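Local structure of putatuve endo-xylanase (Clostridium stercorarium, 1O8P) at residues A[52-57]-A[139-143]; A[57-63]-A[132-138]; A[65-71]-A[125-131]; A[76-82]-A[114-120]; A[87-91]-A[102-106]. The protein probably binds xylan, and perhaps cellulose, as the family 6 carbohydrate-binding beta-sandwich module of an endo-xylanase. All coordinates share one frame. Residue numbers count along the deposited sequence, not the author numbering.

Contact 1 (A[52-57]-A[139-143]). With CA (calcium ion), chain B.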
# COMPACT_ATOMS: atom_id res chain seq x y z
N SER A 52 2.31 7.98 11.12
CA SER A 52 2.93 6.66 11.28
C SER A 52 3.14 5.97 9.95
O SER A 52 2.50 6.32 8.97
CB SER A 52 2.07 5.74 12.16
OG SER A 52 1.81 6.29 13.43
N ALA A 53 4.03 4.98 9.92
CA ALA A 53 4.27 4.24 8.71
C ALA A 53 4.53 2.80 9.10
O ALA A 53 4.97 2.51 10.20
CB ALA A 53 5.44 4.83 7.93
N ILE A 54 4.17 1.88 8.24
CA ILE A 54 4.63 0.51 8.47
C ILE A 54 6.11 0.38 8.02
O ILE A 54 6.54 1.07 7.09
CB ILE A 54 3.67 -0.50 7.83
CG1 ILE A 54 3.55 -0.25 6.29
CG2 ILE A 54 2.27 -0.40 8.55
CD1 ILE A 54 2.68 -1.24 5.52
N GLY A 55 6.84 -0.51 8.69
CA GLY A 55 8.25 -0.80 8.42
C GLY A 55 8.63 -2.19 8.99
O GLY A 55 7.72 -2.94 9.37
N TYR A 56 9.95 -2.48 9.08
CA TYR A 56 10.53 -3.80 9.39
C TYR A 56 9.92 -4.82 8.45
O TYR A 56 9.62 -5.96 8.84
CB TYR A 56 10.40 -4.22 10.87
CG TYR A 56 11.34 -3.57 11.90
CD1 TYR A 56 12.22 -2.53 11.55
CD2 TYR A 56 11.30 -3.97 13.23
CE1 TYR A 56 13.06 -1.92 12.51
CE2 TYR A 56 12.11 -3.38 14.20
CZ TYR A 56 13.00 -2.35 13.85
OH TYR A 56 13.79 -1.76 14.84
N ILE A 57 9.74 -4.41 7.20
CA ILE A 57 9.17 -5.24 6.13
C ILE A 57 10.26 -6.05 5.42
O ILE A 57 11.38 -5.58 5.26
CB ILE A 57 8.32 -4.37 5.15
CG1 ILE A 57 6.92 -4.09 5.74
CG2 ILE A 57 8.26 -4.95 3.72
CD1 ILE A 57 6.23 -2.92 5.08
N VAL A 139 10.87 -1.68 2.84
CA VAL A 139 10.28 -0.41 2.43
C VAL A 139 9.42 0.09 3.61
O VAL A 139 8.87 -0.70 4.36
CB VAL A 139 9.43 -0.54 1.10
CG1 VAL A 139 8.21 -1.50 1.30
CG2 VAL A 139 9.01 0.87 0.49
N ASN A 140 9.35 1.40 3.80
CA ASN A 140 8.36 1.98 4.72
C ASN A 140 7.22 2.61 3.94
O ASN A 140 7.44 3.24 2.93
CB ASN A 140 9.00 3.02 5.63
CG ASN A 140 9.94 2.42 6.67
OD1 ASN A 140 10.47 3.14 7.49
ND2 ASN A 140 10.13 1.10 6.67
N VAL A 141 5.99 2.41 4.42
CA VAL A 141 4.81 2.89 3.74
C VAL A 141 3.98 3.71 4.72
O VAL A 141 3.55 3.21 5.75
CB VAL A 141 3.95 1.77 3.15
CG1 VAL A 141 2.90 2.37 2.15
CG2 VAL A 141 4.83 0.66 2.46
N ASP A 142 3.82 5.00 4.39
CA ASP A 142 3.03 5.92 5.21
C ASP A 142 1.57 5.70 4.82
O ASP A 142 0.76 5.34 5.66
CB ASP A 142 3.49 7.36 4.91
CG ASP A 142 2.79 8.38 5.73
OD1 ASP A 142 1.87 8.06 6.54
OD2 ASP A 142 3.09 9.57 5.61
N TRP A 143 1.24 5.86 3.54
CA TRP A 143 -0.12 5.68 3.05
C TRP A 143 -0.09 5.36 1.59
O TRP A 143 0.97 5.46 0.94
CB TRP A 143 -1.02 6.92 3.31
CG TRP A 143 -0.45 8.24 2.91
CD1 TRP A 143 0.01 9.24 3.77
CD2 TRP A 143 -0.32 8.79 1.58
NE1 TRP A 143 0.41 10.34 3.05
CE2 TRP A 143 0.23 10.09 1.71
CE3 TRP A 143 -0.63 8.31 0.29
CZ2 TRP A 143 0.51 10.92 0.58
CZ3 TRP A 143 -0.34 9.11 -0.83
CH2 TRP A 143 0.22 10.41 -0.68
CA CA B . 0.47 6.60 7.82
O HOH W 1 -0.12 8.20 9.59
O HOH W 2 10.92 -1.87 5.97

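Contact 2 (A[57-63]-A[132-138])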
# COMPACT_ATOMS: atom_id res chain seq x y z
N ILE A 57 9.74 -4.41 7.20
CA ILE A 57 9.17 -5.24 6.13
C ILE A 57 10.26 -6.05 5.42
O ILE A 57 11.38 -5.58 5.26
CB ILE A 57 8.32 -4.37 5.15
CG1 ILE A 57 6.92 -4.09 5.74
CG2 ILE A 57 8.26 -4.95 3.72
CD1 ILE A 57 6.23 -2.92 5.08
N GLU A 58 9.92 -7.27 5.03
CA GLU A 58 10.83 -8.14 4.29
C GLU A 58 10.14 -8.70 3.05
O GLU A 58 8.92 -8.65 2.94
CB GLU A 58 11.26 -9.31 5.19
CG GLU A 58 12.09 -8.91 6.41
CD GLU A 58 13.44 -8.25 6.10
OE1 GLU A 58 13.98 -8.32 4.96
OE2 GLU A 58 14.01 -7.64 7.04
N ASN A 59 10.93 -9.25 2.12
CA ASN A 59 10.41 -10.08 1.03
C ASN A 59 9.37 -11.11 1.51
O ASN A 59 9.61 -11.87 2.45
CB ASN A 59 11.57 -10.81 0.31
CG ASN A 59 11.09 -11.56 -0.89
OD1 ASN A 59 10.20 -11.10 -1.56
ND2 ASN A 59 11.66 -12.74 -1.17
N GLY A 60 8.21 -11.12 0.85
CA GLY A 60 7.12 -12.01 1.15
C GLY A 60 6.10 -11.46 2.14
O GLY A 60 5.02 -12.05 2.30
N TYR A 61 6.43 -10.36 2.81
CA TYR A 61 5.44 -9.69 3.71
C TYR A 61 4.27 -9.08 2.94
O TYR A 61 4.36 -8.85 1.73
CB TYR A 61 6.06 -8.56 4.51
CG TYR A 61 6.91 -8.98 5.68
CD1 TYR A 61 7.60 -10.20 5.69
CD2 TYR A 61 7.05 -8.12 6.78
CE1 TYR A 61 8.40 -10.57 6.78
CE2 TYR A 61 7.82 -8.47 7.89
CZ TYR A 61 8.49 -9.69 7.89
OH TYR A 61 9.27 -9.98 8.96
N SER A 62 3.16 -8.83 3.63
CA SER A 62 1.96 -8.39 2.99
C SER A 62 1.03 -7.75 4.03
O SER A 62 1.09 -8.08 5.22
CB SER A 62 1.24 -9.56 2.26
OG SER A 62 0.63 -10.44 3.19
N THR A 63 0.22 -6.79 3.56
CA THR A 63 -0.81 -6.18 4.39
C THR A 63 -2.08 -6.19 3.60
O THR A 63 -2.07 -6.03 2.38
CB THR A 63 -0.43 -4.76 4.87
OG1 THR A 63 0.35 -4.11 3.89
CG2 THR A 63 0.51 -4.80 6.04
N VAL A 132 -4.62 -6.09 -1.13
CA VAL A 132 -3.41 -6.63 -0.53
C VAL A 132 -2.15 -5.99 -1.14
O VAL A 132 -2.01 -5.95 -2.34
CB VAL A 132 -3.39 -8.19 -0.70
CG1 VAL A 132 -2.19 -8.81 0.03
CG2 VAL A 132 -4.74 -8.76 -0.20
N LEU A 133 -1.26 -5.49 -0.28
CA LEU A 133 0.09 -5.05 -0.70
C LEU A 133 1.11 -6.16 -0.36
O LEU A 133 1.17 -6.61 0.77
CB LEU A 133 0.47 -3.75 0.05
CG LEU A 133 -0.54 -2.60 -0.06
CD1 LEU A 133 -0.03 -1.38 0.75
CD2 LEU A 133 -0.78 -2.22 -1.56
N VAL A 134 1.85 -6.63 -1.37
CA VAL A 134 2.81 -7.68 -1.20
C VAL A 134 4.17 -7.06 -1.49
O VAL A 134 4.36 -6.44 -2.53
CB VAL A 134 2.51 -8.93 -2.11
CG1 VAL A 134 3.52 -10.07 -1.84
CG2 VAL A 134 1.03 -9.41 -1.92
N PHE A 135 5.09 -7.23 -0.55
CA PHE A 135 6.39 -6.58 -0.56
C PHE A 135 7.54 -7.53 -0.93
O PHE A 135 7.55 -8.68 -0.49
CB PHE A 135 6.64 -6.01 0.83
CG PHE A 135 5.60 -5.02 1.27
CD1 PHE A 135 5.60 -3.73 0.77
CD2 PHE A 135 4.64 -5.38 2.18
CE1 PHE A 135 4.65 -2.79 1.17
CE2 PHE A 135 3.66 -4.47 2.60
CZ PHE A 135 3.68 -3.18 2.09
N SER A 136 8.50 -7.05 -1.73
CA SER A 136 9.62 -7.87 -2.22
C SER A 136 10.94 -7.53 -1.51
O SER A 136 12.01 -8.09 -1.77
CB SER A 136 9.75 -7.81 -3.75
OG SER A 136 10.25 -6.56 -4.16
N GLY A 137 10.84 -6.64 -0.56
CA GLY A 137 12.02 -6.18 0.13
C GLY A 137 11.64 -5.07 1.09
O GLY A 137 10.49 -4.65 1.16
N PRO A 138 12.62 -4.65 1.89
CA PRO A 138 12.44 -3.56 2.88
C PRO A 138 11.93 -2.23 2.25
O PRO A 138 12.47 -1.74 1.24
CB PRO A 138 13.85 -3.39 3.47
CG PRO A 138 14.61 -4.69 3.12
CD PRO A 138 13.96 -5.25 1.91

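Contact 3 (A[65-71]-A[125-131])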
# COMPACT_ATOMS: atom_id res chain seq x y z
N TYR A 65 -6.10 -4.77 3.35
CA TYR A 65 -6.99 -3.66 3.62
C TYR A 65 -8.33 -4.01 3.02
O TYR A 65 -8.53 -3.93 1.80
CB TYR A 65 -6.44 -2.35 2.99
CG TYR A 65 -5.03 -2.09 3.44
CD1 TYR A 65 -3.95 -2.75 2.82
CD2 TYR A 65 -4.77 -1.23 4.50
CE1 TYR A 65 -2.66 -2.53 3.24
CE2 TYR A 65 -3.47 -1.00 4.92
CZ TYR A 65 -2.42 -1.66 4.29
OH TYR A 65 -1.13 -1.49 4.71
N LYS A 66 -9.26 -4.37 3.90
CA LYS A 66 -10.57 -4.86 3.50
C LYS A 66 -11.51 -3.74 3.19
O LYS A 66 -11.35 -2.64 3.67
CB LYS A 66 -11.13 -5.74 4.63
CG LYS A 66 -10.44 -7.08 4.76
CD LYS A 66 -11.14 -7.94 5.82
CE LYS A 66 -11.82 -9.17 5.19
NZ LYS A 66 -13.05 -8.87 4.32
N ASN A 67 -12.51 -3.99 2.35
CA ASN A 67 -13.60 -3.04 2.16
C ASN A 67 -13.16 -1.69 1.61
O ASN A 67 -13.60 -0.65 2.09
CB ASN A 67 -14.44 -2.90 3.46
CG ASN A 67 -14.96 -4.26 3.96
OD1 ASN A 67 -14.73 -4.68 5.12
ND2 ASN A 67 -15.62 -4.96 3.07
N ILE A 68 -12.30 -1.69 0.59
CA ILE A 68 -12.02 -0.42 -0.11
C ILE A 68 -13.09 -0.18 -1.21
O ILE A 68 -13.33 -1.04 -2.05
CB ILE A 68 -10.59 -0.39 -0.68
CG1 ILE A 68 -9.54 -0.79 0.37
CG2 ILE A 68 -10.27 0.92 -1.37
CD1 ILE A 68 -9.71 -0.14 1.75
N ASP A 69 -13.68 1.01 -1.20
CA ASP A 69 -14.69 1.37 -2.15
C ASP A 69 -14.07 2.13 -3.35
O ASP A 69 -13.65 3.28 -3.21
CB ASP A 69 -15.75 2.19 -1.44
CG ASP A 69 -16.89 2.54 -2.34
OD1 ASP A 69 -16.87 2.12 -3.51
OD2 ASP A 69 -17.83 3.26 -1.98
N PHE A 70 -13.98 1.45 -4.51
CA PHE A 70 -13.35 1.97 -5.77
C PHE A 70 -14.39 2.70 -6.66
O PHE A 70 -14.08 3.21 -7.74
CB PHE A 70 -12.67 0.82 -6.57
CG PHE A 70 -11.32 0.36 -6.00
CD1 PHE A 70 -11.26 -0.46 -4.86
CD2 PHE A 70 -10.11 0.77 -6.58
CE1 PHE A 70 -10.04 -0.86 -4.32
CE2 PHE A 70 -8.88 0.35 -6.05
CZ PHE A 70 -8.85 -0.47 -4.90
N GLY A 71 -15.65 2.69 -6.23
CA GLY A 71 -16.69 3.39 -6.96
C GLY A 71 -16.78 2.89 -8.37
O GLY A 71 -16.80 1.69 -8.60
N THR A 125 -10.31 -1.07 -11.67
CA THR A 125 -10.93 -1.77 -10.56
C THR A 125 -12.08 -0.90 -10.05
O THR A 125 -11.90 0.29 -9.81
CB THR A 125 -9.83 -1.91 -9.45
OG1 THR A 125 -8.73 -2.62 -10.01
CG2 THR A 125 -10.29 -2.74 -8.23
N ALA A 126 -13.24 -1.52 -9.86
CA ALA A 126 -14.47 -0.84 -9.45
C ALA A 126 -15.17 -1.60 -8.30
O ALA A 126 -14.82 -2.74 -8.00
CB ALA A 126 -15.43 -0.72 -10.66
N GLY A 127 -16.10 -0.93 -7.64
CA GLY A 127 -16.88 -1.49 -6.52
C GLY A 127 -16.03 -1.78 -5.29
O GLY A 127 -14.92 -1.27 -5.16
N VAL A 128 -16.53 -2.64 -4.42
CA VAL A 128 -15.89 -2.85 -3.13
C VAL A 128 -14.96 -4.05 -3.15
O VAL A 128 -15.42 -5.18 -3.45
CB VAL A 128 -16.91 -2.95 -1.96
CG1 VAL A 128 -16.15 -3.12 -0.62
CG2 VAL A 128 -17.76 -1.68 -1.93
N LYS A 129 -13.67 -3.81 -2.83
CA LYS A 129 -12.63 -4.83 -2.87
C LYS A 129 -11.76 -4.87 -1.62
O LYS A 129 -11.54 -3.87 -0.95
CB LYS A 129 -11.69 -4.64 -4.08
CG LYS A 129 -12.32 -4.61 -5.49
CD LYS A 129 -12.96 -5.92 -5.90
CE LYS A 129 -13.20 -5.98 -7.43
NZ LYS A 129 -14.65 -5.56 -7.76
N ASP A 130 -11.23 -6.06 -1.35
CA ASP A 130 -10.14 -6.23 -0.42
C ASP A 130 -8.82 -6.08 -1.12
O ASP A 130 -8.57 -6.77 -2.12
CB ASP A 130 -10.21 -7.58 0.25
CG ASP A 130 -11.46 -7.74 1.11
OD1 ASP A 130 -12.20 -6.76 1.41
OD2 ASP A 130 -11.79 -8.86 1.48
N ILE A 131 -7.98 -5.18 -0.61
CA ILE A 131 -6.68 -4.88 -1.25
C ILE A 131 -5.53 -5.44 -0.42
O ILE A 131 -5.46 -5.27 0.80
CB ILE A 131 -6.47 -3.34 -1.49
CG1 ILE A 131 -7.46 -2.83 -2.53
CG2 ILE A 131 -5.03 -3.05 -2.06
CD1 ILE A 131 -7.20 -3.38 -4.00

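Contact 4 (A[76-82]-A[114-120])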
# COMPACT_ATOMS: atom_id res chain seq x y z
N SER A 76 -5.14 4.08 -11.27
CA SER A 76 -3.78 4.34 -10.82
C SER A 76 -3.68 4.31 -9.29
O SER A 76 -4.68 4.50 -8.60
CB SER A 76 -3.26 5.65 -11.48
OG SER A 76 -2.75 6.57 -10.58
N VAL A 77 -2.48 4.04 -8.78
CA VAL A 77 -2.21 3.98 -7.34
C VAL A 77 -0.96 4.79 -7.07
O VAL A 77 -0.06 4.84 -7.93
CB VAL A 77 -2.02 2.56 -6.80
CG1 VAL A 77 -0.84 1.79 -7.49
CG2 VAL A 77 -1.84 2.58 -5.26
N THR A 78 -0.95 5.45 -5.90
CA THR A 78 0.17 6.22 -5.39
C THR A 78 0.46 5.81 -3.96
O THR A 78 -0.44 5.75 -3.15
CB THR A 78 -0.17 7.74 -5.43
OG1 THR A 78 -0.37 8.14 -6.79
CG2 THR A 78 1.03 8.59 -4.97
N ALA A 79 1.73 5.53 -3.64
CA ALA A 79 2.12 5.26 -2.24
C ALA A 79 3.19 6.26 -1.77
O ALA A 79 4.04 6.69 -2.57
CB ALA A 79 2.59 3.78 -2.09
N ARG A 80 3.15 6.65 -0.50
CA ARG A 80 4.17 7.53 0.09
C ARG A 80 5.09 6.58 0.81
O ARG A 80 4.65 5.91 1.77
CB ARG A 80 3.59 8.53 1.09
CG ARG A 80 4.60 9.59 1.53
CD ARG A 80 4.04 10.75 2.37
NE ARG A 80 5.07 11.70 2.85
CZ ARG A 80 5.59 11.75 4.12
NH1 ARG A 80 5.26 10.86 5.06
NH2 ARG A 80 6.50 12.69 4.44
N VAL A 81 6.32 6.48 0.32
CA VAL A 81 7.21 5.37 0.71
C VAL A 81 8.65 5.87 0.97
O VAL A 81 9.06 6.90 0.44
CB VAL A 81 7.24 4.24 -0.37
CG1 VAL A 81 5.89 3.50 -0.46
CG2 VAL A 81 7.59 4.83 -1.71
N ALA A 82 9.38 5.17 1.82
CA ALA A 82 10.82 5.44 1.99
C ALA A 82 11.54 4.12 1.93
O ALA A 82 11.06 3.13 2.49
CB ALA A 82 11.10 6.08 3.35
N THR A 114 13.11 9.34 4.42
CA THR A 114 12.89 10.27 3.32
C THR A 114 11.78 9.67 2.48
O THR A 114 12.03 8.71 1.76
CB THR A 114 14.22 10.41 2.50
OG1 THR A 114 15.29 10.73 3.41
CG2 THR A 114 14.15 11.57 1.49
N TYR A 115 10.58 10.22 2.60
CA TYR A 115 9.41 9.72 1.87
C TYR A 115 9.20 10.43 0.56
O TYR A 115 9.40 11.65 0.45
CB TYR A 115 8.14 9.79 2.74
CG TYR A 115 8.18 8.79 3.88
CD1 TYR A 115 8.91 9.05 5.04
CD2 TYR A 115 7.55 7.53 3.76
CE1 TYR A 115 8.98 8.11 6.06
CE2 TYR A 115 7.62 6.59 4.80
CZ TYR A 115 8.33 6.89 5.93
OH TYR A 115 8.40 5.99 6.98
N ARG A 116 8.80 9.65 -0.43
CA ARG A 116 8.47 10.14 -1.75
C ARG A 116 7.16 9.46 -2.19
O ARG A 116 6.86 8.34 -1.77
CB ARG A 116 9.59 9.81 -2.76
CG ARG A 116 10.87 10.65 -2.58
CD ARG A 116 10.65 12.14 -2.26
NE ARG A 116 11.92 12.84 -2.09
CZ ARG A 116 12.26 13.58 -1.03
NH1 ARG A 116 11.41 13.77 -0.02
NH2 ARG A 116 13.46 14.15 -1.00
N ASP A 117 6.41 10.17 -3.04
CA ASP A 117 5.18 9.62 -3.63
C ASP A 117 5.54 8.88 -4.89
O ASP A 117 6.15 9.46 -5.79
CB ASP A 117 4.20 10.72 -3.96
CG ASP A 117 3.60 11.33 -2.75
OD1 ASP A 117 3.95 10.93 -1.62
OD2 ASP A 117 2.75 12.23 -2.83
N VAL A 118 5.21 7.58 -4.94
CA VAL A 118 5.52 6.76 -6.09
C VAL A 118 4.23 6.16 -6.66
O VAL A 118 3.44 5.55 -5.92
CB VAL A 118 6.60 5.65 -5.76
CG1 VAL A 118 6.98 4.85 -7.03
CG2 VAL A 118 7.88 6.29 -5.15
N SER A 119 4.01 6.31 -7.96
CA SER A 119 2.76 5.85 -8.60
C SER A 119 2.94 4.70 -9.59
O SER A 119 4.04 4.44 -10.08
CB SER A 119 2.03 7.01 -9.32
OG SER A 119 1.79 8.10 -8.44
N ALA A 120 1.84 4.04 -9.93
CA ALA A 120 1.80 2.98 -10.94
C ALA A 120 0.37 2.95 -11.47
O ALA A 120 -0.57 3.34 -10.75
CB ALA A 120 2.17 1.61 -10.33

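Contact 5 (A[87-91]-A[102-106])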
# COMPACT_ATOMS: atom_id res chain seq x y z
N THR A 87 12.84 -1.71 -4.74
CA THR A 87 11.95 -2.77 -4.35
C THR A 87 10.60 -2.54 -5.00
O THR A 87 10.41 -1.55 -5.73
CB THR A 87 11.91 -2.88 -2.79
OG1 THR A 87 11.16 -4.03 -2.43
CG2 THR A 87 11.17 -1.73 -2.15
N THR A 88 9.67 -3.47 -4.82
CA THR A 88 8.38 -3.38 -5.47
C THR A 88 7.31 -3.65 -4.43
O THR A 88 7.53 -4.41 -3.43
CB THR A 88 8.23 -4.43 -6.59
OG1 THR A 88 8.37 -5.75 -6.02
CG2 THR A 88 9.31 -4.33 -7.67
N ILE A 89 6.14 -3.07 -4.68
CA ILE A 89 4.94 -3.38 -3.92
C ILE A 89 3.91 -3.83 -4.93
O ILE A 89 3.54 -3.10 -5.83
CB ILE A 89 4.44 -2.11 -3.16
CG1 ILE A 89 5.58 -1.47 -2.36
CG2 ILE A 89 3.14 -2.42 -2.34
CD1 ILE A 89 5.30 -0.08 -1.76
N GLN A 90 3.46 -5.07 -4.80
CA GLN A 90 2.38 -5.56 -5.61
C GLN A 90 1.07 -5.14 -4.98
O GLN A 90 0.93 -5.13 -3.75
CB GLN A 90 2.46 -7.07 -5.71
CG GLN A 90 3.55 -7.53 -6.68
CD GLN A 90 3.58 -9.03 -6.85
OE1 GLN A 90 3.05 -9.76 -6.02
NE2 GLN A 90 4.19 -9.50 -7.93
N VAL A 91 0.11 -4.81 -5.83
CA VAL A 91 -1.24 -4.44 -5.44
C VAL A 91 -2.18 -5.52 -5.99
O VAL A 91 -2.31 -5.67 -7.20
CB VAL A 91 -1.64 -3.00 -5.92
CG1 VAL A 91 -3.01 -2.63 -5.34
CG2 VAL A 91 -0.58 -1.96 -5.49
N GLY A 102 -1.43 -4.35 -10.26
CA GLY A 102 -0.31 -3.54 -10.69
C GLY A 102 0.84 -3.68 -9.73
O GLY A 102 0.68 -4.25 -8.63
N THR A 103 1.98 -3.13 -10.13
CA THR A 103 3.17 -3.15 -9.31
C THR A 103 3.76 -1.76 -9.22
O THR A 103 4.05 -1.13 -10.24
CB THR A 103 4.21 -4.14 -9.94
OG1 THR A 103 3.61 -5.43 -10.02
CG2 THR A 103 5.39 -4.38 -9.02
N ILE A 104 4.00 -1.31 -7.99
CA ILE A 104 4.73 -0.07 -7.74
C ILE A 104 6.23 -0.39 -7.65
O ILE A 104 6.63 -1.16 -6.81
CB ILE A 104 4.25 0.61 -6.39
CG1 ILE A 104 2.72 0.68 -6.32
CG2 ILE A 104 4.87 1.99 -6.27
CD1 ILE A 104 2.19 1.42 -5.06
N TYR A 105 7.04 0.25 -8.49
CA TYR A 105 8.49 0.04 -8.52
C TYR A 105 9.09 1.15 -7.71
O TYR A 105 9.12 2.29 -8.13
CB TYR A 105 9.02 0.05 -9.99
CG TYR A 105 8.56 -1.20 -10.70
CD1 TYR A 105 9.27 -2.40 -10.57
CD2 TYR A 105 7.39 -1.20 -11.45
CE1 TYR A 105 8.81 -3.57 -11.16
CE2 TYR A 105 6.93 -2.35 -12.05
CZ TYR A 105 7.63 -3.53 -11.89
OH TYR A 105 7.17 -4.67 -12.48
N VAL A 106 9.55 0.82 -6.52
CA VAL A 106 10.05 1.84 -5.63
C VAL A 106 11.59 1.86 -5.72
O VAL A 106 12.25 0.87 -5.38
CB VAL A 106 9.60 1.60 -4.18
CG1 VAL A 106 10.01 2.80 -3.33
CG2 VAL A 106 8.08 1.34 -4.10
O HOH W 3 5.27 -7.66 -9.95

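Contact 1 (A[52-57]-A[139-143])
A calcium ion and one antiparallel bridge share the work of joining residues 52-57 to 139-143. The hydrogen-bonded pair Ile-54 and Val-141, CA atoms 5.3 Å apart, satisfies the N-H and C=O of both residues: Ile-54 N donates to Val-141 O at 2.9 Å and Val-141 N to Ile-54 O at 3.0 Å. The same Ile-54 O receives a CA-H...O contact from Asn-140 CA at 3.1 Å. Beyond this bridge a water takes over, accepting from Ile-57 N (3.1 Å) and donating to Val-139 O (2.9 Å); that carbonyl also accepts from Asn-140 ND2 at 3.2 Å. At the other end, Ser-52 O and Asp-142 OD1 lie 3.1 Å apart, two acceptors that would repel but for the ion they both ligate, each at 2.4 Å from calcium. Asp-142 O binds it at 2.5 Å, as does a water 2.5 Å from the metal that accepts from Ser-52 N at 2.9 Å. Gln-30 and Glu-32 complete the protein ligands, while Asp-142 OD2 is paired with Arg-80 in a salt bridge. With carboxylate and carbonyl oxygens from separate parts of the chain on one cation, the chemistry is consistent with a structural calcium, as in other galactose-binding-like beta-sandwiches.

Contact 2 (A[57-63]-A[132-138])
This is an antiparallel strand pairing in the beta-sandwich of the carbohydrate-binding module, between strands 62-69 and 128-135, with a type II turn from Glu-58 to Tyr-61 leading in. Backbone hydrogen bonds give the register. Thr-63 and Leu-133 form a hydrogen-bonded pair, Thr-63 N to Leu-133 O at 3.0 Å and Leu-133 N to Thr-63 O at 2.8 Å. Phe-135 N then donates to Tyr-61 O at 2.9 Å with an almost straight N-H...O angle of 174°, and Gly-60 N to Phe-135 O, also 2.9 Å. The turn closes through Tyr-61 N to Glu-58 O, 3.0 Å; Gly-60 has phi 91°, a conformation in which a CB would strike the preceding carbonyl. CA-H...O contacts fill the gaps, the shortest being Ser-62 CA to Leu-133 O at 3.0 Å, beside the non-hydrogen-bonded pair Ser-62/Val-134. Apolar packing centres on Phe-135, whose CB is 3.5 Å from Ile-57 CG2 and whose CD2 is 4.2 Å from Tyr-61 CB. Within the sheet, strand 87-93 borders strand 128-135 on its other side, Ile-89 touching Leu-133 and Phe-135. The clearest ring contact is a CH-pi interaction: Ile-57 CD1 stands 3.9 Å from the centroid of the Phe-135 ring, 13° off its normal.

Contact 3 (A[65-71]-A[125-131])
Thr-125, first in 125-131, lays its CG2 over a face of the Phe-70 ring, 3.9 Å from the centroid and 10° off the normal, a CH-pi contact. Ala-126 CB touches Gly-71 O at 3.5 Å. Gly-127 N donates to Gly-71 O at 2.9 Å and its O accepts from Phe-70 N at 3.0 Å. Val-128 pairs with Asp-69 in a non-hydrogen-bonded position, CA atoms 4.5 Å apart; Asp-69 OD1 closes an Asx turn by accepting from Gly-71 N, while OD2 accepts from Val-19 N. Lys-129 exchanges two bonds with Ile-68, Ile-68 N to Lys-129 O at 2.8 Å and Lys-129 N to Ile-68 O at 2.9 Å. Between here and Tyr-65 the register slips by one residue, a beta bulge, with Asn-67 at phi 61°. Asp-130 serves the bulge: OD1 accepts from Asn-67 N at 2.9 Å, and OD2 forms a salt bridge with Lys-66 NZ at 3.1 Å. Ile-131 restores the pairing, its O accepting from Tyr-65 N at 2.7 Å, and its CD1 meets Phe-70 CZ at 3.5 Å. Within the beta-sandwich, 128-131 thus runs between 65-69 and strand 87-93, whose Val-91 and Leu-93 touch Ile-131, while strand 23-24 flanks 65-69.

Contact 4 (A[76-82]-A[114-120])
Tyr-115 lies with one ring face under Ala-82: Ala-82 CB is 3.7 Å from the ring centroid and 6° off the normal, a CH-pi contact almost centred over the ring. The CB of the same tyrosine sits over a face of the Arg-80 guanidinium, with Arg-80 CZ at 3.5 Å from Tyr-115 CB. The charge of Arg-80 is answered elsewhere, by a salt bridge to Asp-142 of the calcium site, so Tyr-115 covers the flat surface of a group already paired. From here the strands run antiparallel, their axes 4.5 Å apart at closest with 154° between the N-to-C directions of 76-82 and 116-120, and three hydrogen-bonded pairs are complete. Val-81 N meets Arg-116 O at 2.8 Å, Ala-79 N meets Val-118 O at 2.9 Å, and Val-77 N meets Ala-120 O at 2.8 Å, each with its return bond. These are two strands of the four-stranded antiparallel sheet of the beta-sandwich: 116-125 is an outermost strand, and 74-82 is bordered on its other side by 140-147. Val-77, Ala-79, Val-81 and Val-118 share one face and meet Ile-104 or Val-106 of strand 100-106; Val-81 CG2 also packs 3.7 Å from Val-118 CG2. On the face bearing Arg-80 and Asp-117, Thr-78 OG1 and Ser-119 OG are hydrogen-bonded at 2.7 Å.

Contact 5 (A[87-91]-A[102-106])
A regular beta hairpin contact links strands 87-93 and 100-106, in the sheet that also holds strand 128-135. The evidence is an unbroken register of five pairs with axes 4.6 Å apart at their closest and 159° between strand directions. Thr-87 and Val-106 bond both ways, Thr-87 N to Val-106 O at 2.7 Å and Val-106 N to Thr-87 O at 2.6 Å. Ile-89 N to Ile-104 O measures 2.9 Å and Ile-104 N to Ile-89 O 2.8 Å. Val-91 N reaches Gly-102 O at 2.9 Å, but the return bond, Gly-102 N to Val-91 O, is weak at 3.4 Å. Side chains alternate. Ile-89, Val-91, Ile-104 and Val-106 share a face buried against other strands, with Ile-89 CD1 at 3.9 Å from Val-106 CG2 and Val-91 CG2 at 4.3 Å from Ile-104 CG1; Val-77, Ala-79 and Val-81 of strand 74-82 meet this face. Thr-87 joins it, its OG1 hydrogen-bonded to Ser-136. The other face carries Thr-88, whose CG2 lies 3.5 Å from Tyr-105 CD1 and whose OG1 is hydrogen-bonded to Ser-136. There a water bridges Gln-90 NE2 (2.9 Å) and Thr-103 OG1 (2.8 Å). Mostly branched aliphatics on one side and mainly hydroxyl, amide and water on the other imply a two-faced hairpin, one face given to the sandwich core and the other to more polar surroundings.

How the contacts relate
The contacts nest along the chain: contact 5 lies within the loop closed by contact 4, then outward through 3 and 2 to contact 1. Contacts 2 and 3 are opposite ends of one pairing, strands 62-69 and 128-135, with centres about 20 Å apart; contact 5 extends the same sheet through strand 87-93. Contact 4 belongs to the four-stranded sheet, its centre about 10 Å from that of contact 5, Val-81 CG2 reaching Val-106 CG1 at 3.6 Å across the sandwich. Contact 1 joins strand 140-147 of that sheet to strand 52-55; Asp-142 OD2 meets Arg-80 NH1 of contact 4 at 2.6 Å. Distant chain parts thereby close one compact sandwich tied to calcium.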